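Local coordinates for D-alanine--D-alanine ligase (Acinetobacter baumannii ACICU, PDB 5D8D), which joins two molecules of D-alanine at the expense of ATP, giving the D-alanyl-D-alanine dipeptide used in peptidoglycan synthesis, at residues A[8-14]-A[40-46]; A[84-88]-A[299-303]; A[138-142]-A[162-166]. All blocks are in the same frame, centred on the assembly; numbering follows the deposited sequence.

Contact 1 (A[8-14]-A[40-46]); sequences GKVAVLL and VQAEAFD
A beta-alpha-beta crossover of the N-terminal, Rossmann-like domain brings residues 8-14 and 40-46 together as adjacent parallel strands, linked by helix 21-37. The strand axes approach to 4.6 Å and cross at -36°. Register runs Val10-Ala42, Ala11-Glu43, Val12-Ala44 and Leu13-Phe45, CA to CA 4.7 to 5.3 Å. Val10 and Val12 hydrogen-bond through both N and O: Val10 N to Gln41 O is 3.0 Å, Glu43 N to Val10 O 3.1 Å, Val12 N to Glu43 O 2.9 Å and Phe45 N to Val12 O 2.9 Å; Leu14 N to Phe45 O, 3.1 Å, closes the ladder. Gly8 enters with positive phi (60°) from helix 3-7. On one face Leu13 CD1 lies 3.6 Å from CB of Phe45 (chi1 t), while a long salt bridge links NZ of Lys9 (chi1 m) to OE1 of Glu43 (chi1 m, chi2 t) at 4.0 Å, with OE1 hydrogen-bonded to Tyr58 OH. The other holds Val10, Val12, Ala42 and Ala44: Val12 CG2 is 4.2 Å from Ala42 CB; Val40, just before the strand, packs CG2 3.6 Å from Val10 CG1. Leu32 and Leu35 of helix 21-37 pack here; strand 9-13 is central, with strand 60-63 hydrogen-bonded along its other edge.

Contact 2 (A[84-88]-A[299-303]); sequences IPYTG and ILEQT
Residues 84-88 run extended without forming a regular strand, although Pro85 makes a backbone hydrogen bond with Ala61 of strand 60-63; phi/psi are near -69/153 at Pro85, -155/168 at Tyr86 and -86/156 at Thr87, until Gly88 turns to positive phi (80°). Against them lies the end of helix 292-301, where Gln302 N hydrogen-bonds Ile299 O at 3.2 Å and Thr303 N hydrogen-bonds Leu300 O at 2.9 Å. The backbones come closest at Tyr86 and Thr303, CA to CA 5.5 Å. Thr303, chi1 p, turns its hydroxyl back on the helix, OG1 to Leu300 O 2.8 Å, and its methyl toward the extended chain, CG2 to Tyr86 C 3.4 Å. The pairing joins the last helix of the chain, 292-301, to the N-terminal Rossmann-like part: Thr87 OG1 is hydrogen-bonded to Ile63 N, and Thr303 OG1 to Arg60. Gln302, chi1 m, sends its amide oxygen across, and Gly88 N donates to Gln302 OE1 at 3.0 Å and 171°. A water gives a hydrogen bond to Gln302 OE1 at 2.7 Å and a weak one to Gly88 O at 3.4 Å. Methyl and ring carbons pack alongside, with Thr87 CG2 3.8 Å from Ile299 CG2 and Pro85 CB 4.2 Å from Thr303 CB. The Tyr86 CA-CB bond points away from the helix; its hydroxyl hydrogen-bonds Glu80.

Contact 3 (A[138-142]-A[162-166]); sequences IIKPV and AIEKA
This is buried helix-on-sheet packing in the central domain of the ATP-grasp fold, where helix 159-169 lies against the four-stranded antiparallel sheet containing strand 137-141. Both segments fall within the region predicted to bind ATP. Strand residues 138-141 and helix residues 162-166 run nearly in the same direction, their short axes 20° apart (signed crossing -20°) and 7.6 Å apart at closest approach; the side-chain contacts are apolar, and Ala166 CB also rests on the strand backbone. Two small residues one helical turn apart, Ala162 and Ala166, point their CA-CB bonds at the strand, allowing close approach: Pro141 and Ala166 have CA atoms 4.9 Å apart, Ile139 and Ala162 6.5 Å. The turn between the alanines is held by the hydrogen bond from Ala166 N to Ala162 O, 3.2 Å. Ile139, with chi1 and chi2 both m, faces the helix and reaches three of its residues: its CG1 is 4.0 Å from Ala162 CB, its CG2 4.3 Å from Ile163 CG1 and also 4.3 Å from Ala166 CB. Val173 and Ala175 of the adjacent strand 173-177, with Val153 of strand 151-153, also touch Ile139 and so extend this core. The alternation of the strand turns Lys140 away from the helix; its NZ makes a salt bridge to Glu176, and its side chain lies about 5 Å from that of Glu268, a predicted magnesium ligand. At the C-terminal end of the strand, Ala166 CB rests on the proline, 3.8 Å from Pro141 N and 4.1 Å from Pro141 CD.

Overall arrangement
Contacts 1 and 2 adjoin at the N-terminal parallel sheet, where contact 2 brings in the last helix: their centres are 12 Å apart and they touch where Val10 CG1 packs 4.1 Å from Leu300 CD2. Contact 3 lies across the chain's centre, 36 Å from contact 1 and 34 Å from contact 2 between centres, in a segment of chain that falls between 84-88 and 299-303. Contacts 2 and 3 each come near residues of the predicted metal sites: Gly88 of contact 2 is about 10 Å from the Asn270 side chain, and the Lys140 side chain of contact 3 about 8 Å from that of Asp255. Contact 1 is remote from these sites.

Contact 1 (A[8-14]-A[40-46])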
ATOM      1  N   GLY A   8      23.934 -18.206   2.274  1.00 38.09           N
ATOM      2  CA  GLY A   8      24.915 -17.142   2.487  1.00 39.21           C
ATOM      3  C   GLY A   8      24.581 -16.405   3.788  1.00 41.92           C
ATOM      4  O   GLY A   8      24.123 -17.036   4.740  1.00 38.51           O
ATOM      5  N   LYS A   9      24.792 -15.083   3.836  1.00 42.60           N
ATOM      6  CA  LYS A   9      24.654 -14.347   5.106  1.00 46.04           C
ATOM      7  C   LYS A   9      23.224 -13.904   5.226  1.00 45.17           C
ATOM      8  O   LYS A   9      22.761 -13.210   4.348  1.00 39.87           O
ATOM      9  CB  LYS A   9      25.607 -13.167   5.216  1.00 46.48           C
ATOM     10  CG  LYS A   9      27.046 -13.581   5.418  1.00 52.93           C
ATOM     11  CD  LYS A   9      27.969 -12.411   5.732  1.00 60.63           C
ATOM     12  CE  LYS A   9      27.924 -12.025   7.204  1.00 63.92           C
ATOM     13  NZ  LYS A   9      28.138 -10.558   7.369  1.00 72.34           N
ATOM     14  N   VAL A  10      22.510 -14.337   6.286  1.00 45.21           N
ATOM     15  CA  VAL A  10      21.135 -13.922   6.462  1.00 40.05           C
ATOM     16  C   VAL A  10      20.992 -13.012   7.631  1.00 40.16           C
ATOM     17  O   VAL A  10      21.560 -13.263   8.665  1.00 42.84           O
ATOM     18  CB  VAL A  10      20.069 -15.060   6.348  1.00 40.67           C
ATOM     19  CG1 VAL A  10      20.660 -16.428   6.089  1.00 40.74           C
ATOM     20  CG2 VAL A  10      19.026 -15.017   7.446  1.00 40.23           C
ATOM     21  N   ALA A  11      20.229 -11.929   7.427  1.00 40.02           N
ATOM     22  CA  ALA A  11      19.879 -11.000   8.488  1.00 40.16           C
ATOM     23  C   ALA A  11      18.488 -11.304   9.011  1.00 38.78           C
ATOM     24  O   ALA A  11      17.536 -11.307   8.246  1.00 43.56           O
ATOM     25  CB  ALA A  11      19.931  -9.575   7.986  1.00 39.56           C
ATOM     26  N   VAL A  12      18.377 -11.557  10.309  1.00 37.32           N
ATOM     27  CA  VAL A  12      17.089 -11.717  10.953  1.00 39.42           C
ATOM     28  C   VAL A  12      16.727 -10.368  11.541  1.00 40.01           C
ATOM     29  O   VAL A  12      17.340  -9.909  12.522  1.00 37.92           O
ATOM     30  CB  VAL A  12      17.128 -12.792  12.017  1.00 38.20           C
ATOM     31  CG1 VAL A  12      15.802 -12.855  12.759  1.00 38.36           C
ATOM     32  CG2 VAL A  12      17.414 -14.125  11.349  1.00 40.03           C
ATOM     33  N   LEU A  13      15.732  -9.750  10.915  1.00 37.46           N
ATOM     34  CA  LEU A  13      15.339  -8.389  11.208  1.00 40.18           C
ATOM     35  C   LEU A  13      14.349  -8.440  12.364  1.00 38.69           C
ATOM     36  O   LEU A  13      13.287  -9.024  12.218  1.00 42.40           O
ATOM     37  CB  LEU A  13      14.728  -7.728   9.941  1.00 42.59           C
ATOM     38  CG  LEU A  13      15.402  -6.664   9.018  1.00 44.77           C
ATOM     39  CD1 LEU A  13      16.857  -6.410   9.262  1.00 47.81           C
ATOM     40  CD2 LEU A  13      15.182  -6.963   7.549  1.00 41.81           C
ATOM     41  N   LEU A  14      14.694  -7.830  13.498  1.00 40.68           N
ATOM     42  CA  LEU A  14      13.959  -8.018  14.764  1.00 42.07           C
ATOM     43  C   LEU A  14      13.982  -6.766  15.653  1.00 42.23           C
ATOM     44  O   LEU A  14      14.875  -5.939  15.556  1.00 39.56           O
ATOM     45  CB  LEU A  14      14.552  -9.200  15.540  1.00 45.02           C
ATOM     46  CG  LEU A  14      15.773  -8.982  16.475  1.00 49.52           C
ATOM     47  CD1 LEU A  14      16.162 -10.252  17.210  1.00 54.87           C
ATOM     48  CD2 LEU A  14      16.980  -8.503  15.723  1.00 51.77           C
ATOM     49  N   VAL A  40      22.340 -22.396   9.069  1.00 40.65           N
ATOM     50  CA  VAL A  40      22.346 -21.149   8.281  1.00 46.02           C
ATOM     51  C   VAL A  40      23.113 -20.054   9.027  1.00 39.84           C
ATOM     52  O   VAL A  40      23.124 -20.046  10.236  1.00 45.13           O
ATOM     53  CB  VAL A  40      20.974 -20.669   7.723  1.00 48.26           C
ATOM     54  CG1 VAL A  40      19.864 -21.692   7.846  1.00 45.39           C
ATOM     55  CG2 VAL A  40      20.587 -19.322   8.279  1.00 50.18           C
ATOM     56  N   GLN A  41      23.799 -19.187   8.296  1.00 44.76           N
ATOM     57  CA  GLN A  41      24.631 -18.132   8.894  1.00 53.52           C
ATOM     58  C   GLN A  41      23.728 -16.966   9.183  1.00 50.09           C
ATOM     59  O   GLN A  41      23.717 -16.019   8.423  1.00 52.31           O
ATOM     60  CB  GLN A  41      25.723 -17.590   7.946  1.00 55.13           C
ATOM     61  CG  GLN A  41      26.892 -18.484   7.615  1.00 64.52           C
ATOM     62  CD  GLN A  41      27.774 -17.816   6.566  1.00 74.92           C
ATOM     63  OE1 GLN A  41      28.321 -16.731   6.800  1.00 76.51           O
ATOM     64  NE2 GLN A  41      27.864 -18.428   5.384  1.00 77.35           N
ATOM     65  N   ALA A  42      22.993 -17.022  10.279  1.00 49.52           N
ATOM     66  CA  ALA A  42      22.058 -15.951  10.642  1.00 46.97           C
ATOM     67  C   ALA A  42      22.671 -14.996  11.684  1.00 46.08           C
ATOM     68  O   ALA A  42      23.475 -15.421  12.518  1.00 47.17           O
ATOM     69  CB  ALA A  42      20.790 -16.564  11.164  1.00 46.63           C
ATOM     70  N   GLU A  43      22.286 -13.717  11.618  1.00 46.12           N
ATOM     71  CA  GLU A  43      22.688 -12.699  12.605  1.00 45.65           C
ATOM     72  C   GLU A  43      21.501 -11.808  12.882  1.00 43.34           C
ATOM     73  O   GLU A  43      20.794 -11.380  11.982  1.00 44.33           O
ATOM     74  CB  GLU A  43      23.866 -11.850  12.108  1.00 47.65           C
ATOM     75  CG  GLU A  43      25.051 -12.662  11.588  1.00 55.62           C
ATOM     76  CD  GLU A  43      26.243 -11.821  11.079  1.00 63.91           C
ATOM     77  OE1 GLU A  43      26.062 -10.625  10.758  1.00 63.04           O
ATOM     78  OE2 GLU A  43      27.379 -12.370  10.991  1.00 67.87           O
ATOM     79  N   ALA A  44      21.260 -11.531  14.137  1.00 39.44           N
ATOM     80  CA  ALA A  44      20.314 -10.487  14.483  1.00 42.15           C
ATOM     81  C   ALA A  44      20.660  -9.096  13.851  1.00 42.21           C
ATOM     82  O   ALA A  44      21.816  -8.684  13.772  1.00 40.30           O
ATOM     83  CB  ALA A  44      20.243 -10.384  16.005  1.00 43.06           C
ATOM     84  N   PHE A  45      19.640  -8.387  13.377  1.00 39.75           N
ATOM     85  CA  PHE A  45      19.803  -7.041  12.853  1.00 35.55           C
ATOM     86  C   PHE A  45      18.633  -6.285  13.382  1.00 37.70           C
ATOM     87  O   PHE A  45      17.497  -6.532  12.959  1.00 38.84           O
ATOM     88  CB  PHE A  45      19.752  -7.066  11.326  1.00 38.30           C
ATOM     89  CG  PHE A  45      20.219  -5.802  10.675  1.00 39.03           C
ATOM     90  CD1 PHE A  45      19.556  -4.605  10.865  1.00 40.41           C
ATOM     91  CD2 PHE A  45      21.296  -5.823   9.829  1.00 39.96           C
ATOM     92  CE1 PHE A  45      19.981  -3.450  10.260  1.00 37.96           C
ATOM     93  CE2 PHE A  45      21.724  -4.673   9.221  1.00 40.11           C
ATOM     94  CZ  PHE A  45      21.062  -3.489   9.426  1.00 40.76           C
ATOM     95  N   ASP A  46      18.910  -5.349  14.279  1.00 40.29           N
ATOM     96  CA  ASP A  46      17.881  -4.556  14.890  1.00 42.32           C
ATOM     97  C   ASP A  46      17.923  -3.174  14.294  1.00 45.47           C
ATOM     98  O   ASP A  46      18.796  -2.382  14.680  1.00 47.54           O
ATOM     99  CB  ASP A  46      18.052  -4.487  16.417  1.00 41.24           C
ATOM    100  CG  ASP A  46      16.852  -3.862  17.093  1.00 45.52           C
ATOM    101  OD1 ASP A  46      15.989  -3.256  16.390  1.00 44.31           O
ATOM    102  OD2 ASP A  46      16.745  -3.984  18.323  1.00 46.15           O
TER

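Contact 2 (A[84-88]-A[299-303])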
ATOM      1  N   ILE A  84      17.847  -6.686  -2.083  1.00 42.31           N
ATOM      2  CA  ILE A  84      18.088  -7.833  -1.204  1.00 38.90           C
ATOM      3  C   ILE A  84      16.783  -8.594  -1.101  1.00 38.62           C
ATOM      4  O   ILE A  84      15.779  -8.023  -0.677  1.00 39.78           O
ATOM      5  CB  ILE A  84      18.539  -7.353   0.174  1.00 39.89           C
ATOM      6  CG1 ILE A  84      19.862  -6.609   0.036  1.00 37.99           C
ATOM      7  CG2 ILE A  84      18.685  -8.509   1.150  1.00 37.92           C
ATOM      8  CD1 ILE A  84      20.229  -5.881   1.273  1.00 37.44           C
ATOM      9  N   PRO A  85      16.786  -9.886  -1.470  1.00 35.70           N
ATOM     10  CA  PRO A  85      15.562 -10.680  -1.333  1.00 39.52           C
ATOM     11  C   PRO A  85      15.203 -10.921   0.126  1.00 40.43           C
ATOM     12  O   PRO A  85      16.088 -10.932   1.003  1.00 38.21           O
ATOM     13  CB  PRO A  85      15.908 -11.991  -2.017  1.00 42.44           C
ATOM     14  CG  PRO A  85      17.400 -12.063  -2.004  1.00 40.45           C
ATOM     15  CD  PRO A  85      17.954 -10.702  -1.802  1.00 35.56           C
ATOM     16  N   TYR A  86      13.919 -11.113   0.386  1.00 38.44           N
ATOM     17  CA  TYR A  86      13.434 -11.165   1.753  1.00 39.19           C
ATOM     18  C   TYR A  86      12.136 -11.974   1.860  1.00 39.62           C
ATOM     19  O   TYR A  86      11.546 -12.335   0.867  1.00 35.51           O
ATOM     20  CB  TYR A  86      13.282  -9.739   2.315  1.00 36.37           C
ATOM     21  CG  TYR A  86      12.302  -8.922   1.554  1.00 34.96           C
ATOM     22  CD1 TYR A  86      10.923  -8.989   1.839  1.00 35.46           C
ATOM     23  CD2 TYR A  86      12.721  -8.099   0.524  1.00 37.73           C
ATOM     24  CE1 TYR A  86      10.000  -8.258   1.128  1.00 33.81           C
ATOM     25  CE2 TYR A  86      11.794  -7.366  -0.229  1.00 39.92           C
ATOM     26  CZ  TYR A  86      10.442  -7.454   0.089  1.00 39.27           C
ATOM     27  OH  TYR A  86       9.562  -6.733  -0.628  1.00 42.18           O
ATOM     28  N   THR A  87      11.735 -12.287   3.082  1.00 39.41           N
ATOM     29  CA  THR A  87      10.625 -13.203   3.337  1.00 38.85           C
ATOM     30  C   THR A  87       9.299 -12.444   3.306  1.00 36.98           C
ATOM     31  O   THR A  87       9.261 -11.259   3.540  1.00 33.92           O
ATOM     32  CB  THR A  87      10.790 -13.857   4.722  1.00 39.56           C
ATOM     33  OG1 THR A  87      10.999 -12.852   5.723  1.00 40.34           O
ATOM     34  CG2 THR A  87      11.972 -14.767   4.731  1.00 42.74           C
ATOM     35  N   GLY A  88       8.213 -13.144   3.022  1.00 39.59           N
ATOM     36  CA  GLY A  88       6.893 -12.587   3.174  1.00 38.00           C
ATOM     37  C   GLY A  88       6.432 -11.674   2.058  1.00 38.69           C
ATOM     38  O   GLY A  88       6.936 -11.744   0.941  1.00 40.08           O
ATOM     39  N   ILE A 299      10.169 -20.879   5.393  1.00 45.32           N
ATOM     40  CA  ILE A 299       9.931 -19.458   5.210  1.00 41.24           C
ATOM     41  C   ILE A 299      11.130 -18.847   4.437  1.00 40.41           C
ATOM     42  O   ILE A 299      10.952 -18.172   3.437  1.00 42.67           O
ATOM     43  CB  ILE A 299       9.654 -18.753   6.558  1.00 42.29           C
ATOM     44  CG1 ILE A 299       8.293 -19.201   7.106  1.00 42.53           C
ATOM     45  CG2 ILE A 299       9.671 -17.227   6.433  1.00 41.85           C
ATOM     46  CD1 ILE A 299       8.074 -18.950   8.607  1.00 42.49           C
ATOM     47  N   LEU A 300      12.344 -19.122   4.866  1.00 37.70           N
ATOM     48  CA  LEU A 300      13.512 -18.522   4.237  1.00 38.52           C
ATOM     49  C   LEU A 300      13.693 -18.982   2.771  1.00 38.70           C
ATOM     50  O   LEU A 300      14.304 -18.292   1.967  1.00 37.19           O
ATOM     51  CB  LEU A 300      14.771 -18.869   5.054  1.00 36.14           C
ATOM     52  CG  LEU A 300      16.063 -18.162   4.672  1.00 37.66           C
ATOM     53  CD1 LEU A 300      15.877 -16.655   4.728  1.00 37.86           C
ATOM     54  CD2 LEU A 300      17.155 -18.578   5.630  1.00 36.70           C
ATOM     55  N   GLU A 301      13.195 -20.167   2.444  1.00 43.63           N
ATOM     56  CA  GLU A 301      13.322 -20.719   1.087  1.00 46.04           C
ATOM     57  C   GLU A 301      12.599 -19.887   0.043  1.00 44.78           C
ATOM     58  O   GLU A 301      13.017 -19.870  -1.087  1.00 47.55           O
ATOM     59  CB  GLU A 301      12.851 -22.166   1.043  1.00 51.19           C
ATOM     60  CG  GLU A 301      13.947 -23.143   1.429  1.00 57.18           C
ATOM     61  CD  GLU A 301      13.438 -24.556   1.582  1.00 62.35           C
ATOM     62  OE1 GLU A 301      12.204 -24.716   1.514  1.00 61.54           O
ATOM     63  OE2 GLU A 301      14.273 -25.483   1.763  1.00 64.63           O
ATOM     64  N   GLN A 302      11.577 -19.141   0.435  1.00 48.95           N
ATOM     65  CA  GLN A 302      10.952 -18.147  -0.461  1.00 52.83           C
ATOM     66  C   GLN A 302      11.952 -17.175  -1.034  1.00 51.09           C
ATOM     67  O   GLN A 302      11.670 -16.623  -2.092  1.00 45.15           O
ATOM     68  CB  GLN A 302       9.898 -17.281   0.228  1.00 53.37           C
ATOM     69  CG  GLN A 302       8.758 -18.016   0.933  1.00 67.51           C
ATOM     70  CD  GLN A 302       8.209 -17.257   2.175  1.00 63.88           C
ATOM     71  OE1 GLN A 302       8.272 -16.015   2.256  1.00 67.74           O
ATOM     72  NE2 GLN A 302       7.634 -18.005   3.112  1.00 52.38           N
ATOM     73  N   THR A 303      13.081 -16.929  -0.341  1.00 46.89           N
ATOM     74  CA  THR A 303      14.045 -15.936  -0.822  1.00 42.84           C
ATOM     75  C   THR A 303      14.988 -16.408  -1.932  1.00 46.27           C
ATOM     76  O   THR A 303      15.869 -15.638  -2.315  1.00 48.24           O
ATOM     77  CB  THR A 303      14.860 -15.295   0.349  1.00 42.34           C
ATOM     78  OG1 THR A 303      15.798 -16.204   0.946  1.00 41.55           O
ATOM     79  CG2 THR A 303      13.959 -14.809   1.399  1.00 45.76           C
TER
HETATM   80  O   HOH W   1       7.875 -14.846  -0.090  1.00 48.89           O

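Contact 3 (A[138-142]-A[162-166])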
ATOM      1  N   ILE A 138     -18.516  -3.524  16.180  1.00 87.76           N
ATOM      2  CA  ILE A 138     -17.203  -3.563  16.818  1.00 82.58           C
ATOM      3  C   ILE A 138     -16.452  -2.347  16.288  1.00 77.02           C
ATOM      4  O   ILE A 138     -16.448  -2.100  15.075  1.00 67.53           O
ATOM      5  CB  ILE A 138     -16.443  -4.898  16.558  1.00 90.42           C
ATOM      6  CG1 ILE A 138     -15.008  -4.826  17.090  1.00 97.90           C
ATOM      7  CG2 ILE A 138     -16.408  -5.282  15.080  1.00 92.31           C
ATOM      8  CD1 ILE A 138     -14.318  -6.170  17.196  1.00100.48           C
ATOM      9  N   ILE A 139     -15.865  -1.583  17.213  1.00 72.71           N
ATOM     10  CA  ILE A 139     -15.049  -0.388  16.911  1.00 76.45           C
ATOM     11  C   ILE A 139     -13.586  -0.800  16.999  1.00 78.42           C
ATOM     12  O   ILE A 139     -13.146  -1.269  18.055  1.00 80.79           O
ATOM     13  CB  ILE A 139     -15.306   0.773  17.930  1.00 73.44           C
ATOM     14  CG1 ILE A 139     -16.802   1.164  17.995  1.00 67.94           C
ATOM     15  CG2 ILE A 139     -14.429   1.988  17.620  1.00 73.89           C
ATOM     16  CD1 ILE A 139     -17.381   1.702  16.702  1.00 64.50           C
ATOM     17  N   LYS A 140     -12.832  -0.633  15.913  1.00 78.70           N
ATOM     18  CA  LYS A 140     -11.410  -1.015  15.907  1.00 82.61           C
ATOM     19  C   LYS A 140     -10.534   0.045  15.246  1.00 77.81           C
ATOM     20  O   LYS A 140     -10.990   0.717  14.319  1.00 74.64           O
ATOM     21  CB  LYS A 140     -11.190  -2.411  15.271  1.00 83.43           C
ATOM     22  CG  LYS A 140     -11.915  -2.695  13.962  1.00 82.97           C
ATOM     23  CD  LYS A 140     -11.618  -4.098  13.432  1.00 78.30           C
ATOM     24  CE  LYS A 140     -12.357  -5.190  14.193  1.00 77.27           C
ATOM     25  NZ  LYS A 140     -12.221  -6.517  13.513  1.00 71.89           N
ATOM     26  N   PRO A 141      -9.274   0.204  15.732  1.00 79.58           N
ATOM     27  CA  PRO A 141      -8.362   1.111  15.040  1.00 77.70           C
ATOM     28  C   PRO A 141      -8.041   0.500  13.692  1.00 74.33           C
ATOM     29  O   PRO A 141      -7.834  -0.717  13.598  1.00 69.13           O
ATOM     30  CB  PRO A 141      -7.118   1.143  15.936  1.00 76.67           C
ATOM     31  CG  PRO A 141      -7.111  -0.187  16.599  1.00 77.08           C
ATOM     32  CD  PRO A 141      -8.570  -0.563  16.784  1.00 79.09           C
ATOM     33  N   VAL A 142      -8.035   1.348  12.671  1.00 71.09           N
ATOM     34  CA  VAL A 142      -7.821   0.928  11.293  1.00 65.33           C
ATOM     35  C   VAL A 142      -6.427   0.306  11.055  1.00 67.93           C
ATOM     36  O   VAL A 142      -6.313  -0.627  10.250  1.00 63.29           O
ATOM     37  CB  VAL A 142      -8.044   2.130  10.350  1.00 60.62           C
ATOM     38  CG1 VAL A 142      -7.607   1.815   8.932  1.00 55.59           C
ATOM     39  CG2 VAL A 142      -9.507   2.556  10.394  1.00 62.11           C
ATOM     40  N   ALA A 162     -15.644   3.569  23.569  1.00 91.22           N
ATOM     41  CA  ALA A 162     -14.936   2.708  22.609  1.00 93.08           C
ATOM     42  C   ALA A 162     -14.107   3.511  21.605  1.00 90.64           C
ATOM     43  O   ALA A 162     -12.982   3.122  21.273  1.00 75.09           O
ATOM     44  CB  ALA A 162     -15.931   1.828  21.862  1.00 93.43           C
ATOM     45  N   ILE A 163     -14.678   4.620  21.128  1.00 92.21           N
ATOM     46  CA  ILE A 163     -14.020   5.493  20.131  1.00 98.76           C
ATOM     47  C   ILE A 163     -12.733   6.155  20.678  1.00 99.26           C
ATOM     48  O   ILE A 163     -11.829   6.446  19.890  1.00 99.87           O
ATOM     49  CB  ILE A 163     -15.018   6.526  19.506  1.00 92.03           C
ATOM     50  CG1 ILE A 163     -16.079   5.780  18.667  1.00 94.25           C
ATOM     51  CG2 ILE A 163     -14.294   7.550  18.638  1.00 89.18           C
ATOM     52  CD1 ILE A 163     -17.367   6.539  18.404  1.00 92.12           C
ATOM     53  N   GLU A 164     -12.649   6.361  22.001  1.00 96.15           N
ATOM     54  CA  GLU A 164     -11.400   6.817  22.659  1.00108.41           C
ATOM     55  C   GLU A 164     -10.411   5.679  23.022  1.00104.08           C
ATOM     56  O   GLU A 164      -9.220   5.950  23.208  1.00 99.76           O
ATOM     57  CB  GLU A 164     -11.684   7.695  23.902  1.00112.86           C
ATOM     58  CG  GLU A 164     -12.680   8.836  23.694  1.00118.71           C
ATOM     59  CD  GLU A 164     -12.644   9.443  22.297  1.00123.10           C
ATOM     60  OE1 GLU A 164     -11.565   9.922  21.881  1.00132.40           O
ATOM     61  OE2 GLU A 164     -13.693   9.429  21.610  1.00121.60           O
ATOM     62  N   LYS A 165     -10.896   4.438  23.142  1.00100.80           N
ATOM     63  CA  LYS A 165     -10.014   3.243  23.166  1.00110.11           C
ATOM     64  C   LYS A 165      -9.159   3.186  21.883  1.00103.11           C
ATOM     65  O   LYS A 165      -7.924   3.118  21.945  1.00 96.31           O
ATOM     66  CB  LYS A 165     -10.822   1.919  23.331  1.00119.42           C
ATOM     67  CG  LYS A 165     -10.699   1.197  24.678  1.00117.93           C
ATOM     68  CD  LYS A 165      -9.749  -0.001  24.647  1.00121.81           C
ATOM     69  CE  LYS A 165      -8.288   0.411  24.463  1.00131.16           C
ATOM     70  NZ  LYS A 165      -7.737   1.253  25.569  1.00131.29           N
ATOM     71  N   ALA A 166      -9.842   3.232  20.737  1.00103.09           N
ATOM     72  CA  ALA A 166      -9.210   3.182  19.405  1.00100.22           C
ATOM     73  C   ALA A 166      -8.448   4.469  19.013  1.00 93.98           C
ATOM     74  O   ALA A 166      -7.481   4.391  18.257  1.00 89.66           O
ATOM     75  CB  ALA A 166     -10.256   2.830  18.340  1.00 97.13           C
TER